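Local structure of flavin adenine dinucleotide synthase (Saccharomyces cerevisiae, 2WSI) at residues E32-R35 with L36-Y40; N15-L18 with H19-Q22. The protein catalyses the adenylation of flavin mononucleotide with ATP, yielding the coenzyme flavin adenine dinucleotide and diphosphate. One frame throughout, in Å; residues are numbered along the deposited sequence.

Contact 1: E32-R35 with L36-Y40; sequences EAIR and LTRKY
Leu36 N donates to Glu32 O, the first of four successive i to i+4 backbone bonds that make 32-35 and 36-40 consecutive turns of one alpha-helix, 25-45. Thr37 N follows to Ala33 O at 3.0 Å, Arg38 N to Ile34 O and Lys39 N to Arg35 O. The straightest has an N-H...O angle of 170° (Thr37), the most bent 150° (Lys39); none is longer than 3.1 Å, so the helix is regular here.

Apolar contact across the turn is sparse. Ile34 and Arg38 run side by side in the same direction, and the CG2 branch of Ile34 meets the aliphatic part of Arg38 at its CD, 4.2 Å away. With Arg38 CG anti to its carbonyl carbon (chi1 -63°), the chain starts back over the preceding turn, and CG comes within 3.2 Å of Ile34 O. Lys39 leans the same way, its CG 3.2 Å from Arg35 O.

The polar ends look elsewhere. The guanidinium group of Arg38 forms a salt bridge with Glu79 on helix 64-87, and Thr37 OG1, which lies 3.1 Å from Ala33 O, is hydrogen-bonded to Pro193 O and Trp197 NE1.

The intrahelical bonds thus fix the backbone, while the buried side chains pack outward: Ile34 on helix 3-18 (Thr14, Tyr17, Leu18), and Thr37 and Arg38 on helix 64-87, Arg38 also touching Thr14. The Glu79 carboxylate probably offsets the charge that Arg38 brings into the interior.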
# COMPACT_ATOMS: atom_id res chain seq x y z
N GLU A 32 8.03 11.76 9.79
CA GLU A 32 9.29 11.05 9.94
C GLU A 32 9.31 9.70 9.20
O GLU A 32 10.35 9.33 8.63
CB GLU A 32 9.59 10.76 11.41
CG GLU A 32 10.85 9.92 11.58
CD GLU A 32 11.16 9.59 13.03
OE1 GLU A 32 10.44 8.74 13.62
OE2 GLU A 32 12.13 10.17 13.59
N ALA A 33 8.22 8.94 9.26
CA ALA A 33 8.19 7.65 8.56
C ALA A 33 8.33 7.87 7.04
O ALA A 33 8.95 7.05 6.32
CB ALA A 33 6.91 6.92 8.88
N ILE A 34 7.72 8.94 6.55
CA ILE A 34 7.83 9.31 5.13
C ILE A 34 9.28 9.61 4.78
O ILE A 34 9.83 9.10 3.79
CB ILE A 34 6.95 10.52 4.80
CG1 ILE A 34 5.46 10.11 4.78
CG2 ILE A 34 7.29 11.11 3.43
CD1 ILE A 34 4.53 11.30 4.75
N ARG A 35 9.93 10.43 5.58
CA ARG A 35 11.32 10.78 5.28
C ARG A 35 12.26 9.60 5.25
O ARG A 35 13.13 9.52 4.39
CB ARG A 35 11.83 11.84 6.25
CG ARG A 35 11.37 13.22 5.82
CD ARG A 35 12.05 14.29 6.64
NE ARG A 35 11.31 14.46 7.87
CZ ARG A 35 10.42 15.43 8.05
NH1 ARG A 35 10.23 16.32 7.09
NH2 ARG A 35 9.77 15.52 9.19
N LEU A 36 12.07 8.66 6.16
CA LEU A 36 12.92 7.49 6.16
C LEU A 36 12.66 6.58 4.95
O LEU A 36 13.59 6.09 4.33
CB LEU A 36 12.69 6.69 7.43
CG LEU A 36 13.52 5.42 7.54
CD1 LEU A 36 15.04 5.73 7.48
CD2 LEU A 36 13.14 4.75 8.85
N THR A 37 11.40 6.28 4.68
CA THR A 37 11.07 5.48 3.49
C THR A 37 11.65 6.11 2.22
O THR A 37 12.24 5.41 1.38
CB THR A 37 9.55 5.32 3.36
OG1 THR A 37 9.05 4.55 4.46
CG2 THR A 37 9.20 4.60 2.06
N ARG A 38 11.50 7.42 2.07
CA ARG A 38 12.03 8.10 0.89
C ARG A 38 13.57 8.02 0.86
O ARG A 38 14.17 7.83 -0.20
CB ARG A 38 11.52 9.55 0.78
CG ARG A 38 9.96 9.59 0.60
CD ARG A 38 9.39 10.80 -0.16
NE ARG A 38 10.08 11.06 -1.42
CZ ARG A 38 9.75 12.02 -2.27
NH1 ARG A 38 8.72 12.81 -2.01
NH2 ARG A 38 10.46 12.21 -3.37
N LYS A 39 14.21 8.11 2.02
CA LYS A 39 15.66 7.98 2.06
C LYS A 39 16.10 6.58 1.61
O LYS A 39 17.04 6.47 0.84
CB LYS A 39 16.22 8.29 3.46
CG LYS A 39 16.28 9.78 3.82
CD LYS A 39 17.11 10.65 2.84
CE LYS A 39 18.62 10.50 3.04
NZ LYS A 39 19.45 11.39 2.13
N TYR A 40 15.45 5.52 2.09
CA TYR A 40 15.76 4.18 1.59
C TYR A 40 15.69 4.11 0.05
O TYR A 40 16.58 3.59 -0.60
CB TYR A 40 14.78 3.15 2.12
CG TYR A 40 14.83 2.86 3.62
CD1 TYR A 40 16.04 2.77 4.30
CD2 TYR A 40 13.65 2.61 4.33
CE1 TYR A 40 16.10 2.48 5.66
CE2 TYR A 40 13.69 2.29 5.71
CZ TYR A 40 14.92 2.23 6.35
OH TYR A 40 14.99 1.93 7.69

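Contact 2: N15-L18 with H19-Q22; sequences NSYL and HIDQ
Tyr17 O accepts Ile20 N at 3.0 Å and also a hydrogen bond from Gln31 NE2 of helix 25-45, so two donors grip this one carbonyl. The Ile20 bond has an N-H...O angle of 162°, but its donor stands well above the carbonyl plane. His19 N donates to Ser16 O at 3.1 Å, it too standing above the carbonyl plane of its acceptor. Both are i to i+3 bonds, the pattern of a helix tightening into a 3-10-like turn, and they carry helix 3-18 into the loop before helix 25-45. From the same turn, Ile20 CD1 reaches over one face of the Tyr17 ring, a CH-pi contact 3.7 Å from the centroid and not far from the ring normal. The ring reaches that place with CG anti to the backbone N (chi1 -167°), and its hydroxyl is hydrogen-bonded to Ser204 OG. At the surface, Asn15 and His19 meet obliquely, amide and imidazole planes 77° apart, with Asn15 OD1 3.5 Å from His19 NE2. An alanine in place of Asn15 would remove the amide and is likely to let the imidazole turn more readily. Ile20 also touches Trp249 of helix 248-252.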
# COMPACT_ATOMS: atom_id res chain seq x y z
N ASN A 15 4.73 15.73 -0.60
CA ASN A 15 5.26 17.06 -0.26
C ASN A 15 4.27 17.85 0.60
O ASN A 15 4.63 18.45 1.61
CB ASN A 15 5.57 17.83 -1.55
CG ASN A 15 6.53 19.01 -1.31
OD1 ASN A 15 7.47 18.92 -0.54
ND2 ASN A 15 6.29 20.10 -2.01
N SER A 16 3.02 17.83 0.20
CA SER A 16 1.97 18.49 0.94
C SER A 16 1.85 17.90 2.36
O SER A 16 1.71 18.65 3.34
CB SER A 16 0.66 18.36 0.17
OG SER A 16 -0.40 18.95 0.88
N TYR A 17 1.93 16.58 2.50
CA TYR A 17 1.85 15.98 3.82
C TYR A 17 3.04 16.45 4.65
O TYR A 17 2.89 16.72 5.85
CB TYR A 17 1.85 14.44 3.77
CG TYR A 17 1.46 13.83 5.10
CD1 TYR A 17 0.16 13.38 5.34
CD2 TYR A 17 2.40 13.73 6.13
CE1 TYR A 17 -0.19 12.81 6.59
CE2 TYR A 17 2.08 13.20 7.34
CZ TYR A 17 0.80 12.77 7.59
OH TYR A 17 0.56 12.25 8.82
N LEU A 18 4.20 16.53 4.02
CA LEU A 18 5.43 16.87 4.75
C LEU A 18 5.39 18.35 5.17
O LEU A 18 6.20 18.78 5.97
CB LEU A 18 6.70 16.62 3.91
CG LEU A 18 7.13 15.17 3.65
CD1 LEU A 18 8.41 15.08 2.80
CD2 LEU A 18 7.32 14.45 4.97
N HIS A 19 4.47 19.12 4.59
CA HIS A 19 4.34 20.52 4.96
C HIS A 19 3.19 20.76 5.94
O HIS A 19 2.89 21.91 6.27
CB HIS A 19 4.13 21.38 3.71
CG HIS A 19 5.39 21.64 2.95
ND1 HIS A 19 5.98 22.89 2.89
CD2 HIS A 19 6.18 20.82 2.22
CE1 HIS A 19 7.07 22.83 2.16
NE2 HIS A 19 7.22 21.58 1.73
N ILE A 20 2.53 19.70 6.39
CA ILE A 20 1.51 19.88 7.43
C ILE A 20 2.15 20.43 8.71
O ILE A 20 3.10 19.85 9.27
CB ILE A 20 0.80 18.58 7.79
CG1 ILE A 20 -0.01 18.06 6.60
CG2 ILE A 20 -0.14 18.83 8.97
CD1 ILE A 20 -0.45 16.60 6.76
N ASP A 21 1.60 21.54 9.19
CA ASP A 21 2.10 22.18 10.40
C ASP A 21 1.00 22.14 11.45
O ASP A 21 0.36 23.15 11.73
CB ASP A 21 2.51 23.62 10.09
CG ASP A 21 3.05 24.34 11.29
OD1 ASP A 21 3.35 23.69 12.32
OD2 ASP A 21 3.18 25.58 11.21
N GLN A 22 0.77 20.96 12.00
CA GLN A 22 -0.28 20.76 12.99
C GLN A 22 0.31 20.25 14.28
O GLN A 22 1.33 19.56 14.28
CB GLN A 22 -1.31 19.74 12.48
CG GLN A 22 -2.47 20.34 11.69
CD GLN A 22 -3.36 21.25 12.53
OE1 GLN A 22 -3.72 22.35 12.11
NE2 GLN A 22 -3.72 20.79 13.73

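How the contacts relate
Residues 15-22 of contact 2 end helix 3-18 and lead into the loop before helix 25-45, which carries 32-40 of contact 1. Their centres are 14 Å apart, yet side chains meet directly. Ile34 joins them, its CD1 packing on Tyr17 CD2 at 3.5 Å and its CG2 on Leu18 CD2 at 3.7 Å. Toward the bound FAD the two differ. The side chain of Thr37 in contact 1 lies about 12 Å from the ligand and about 9 Å from Gly164, an FAD-binding residue, so this side chain does not touch the ligand; contact 2 is remote from the FAD-binding residues.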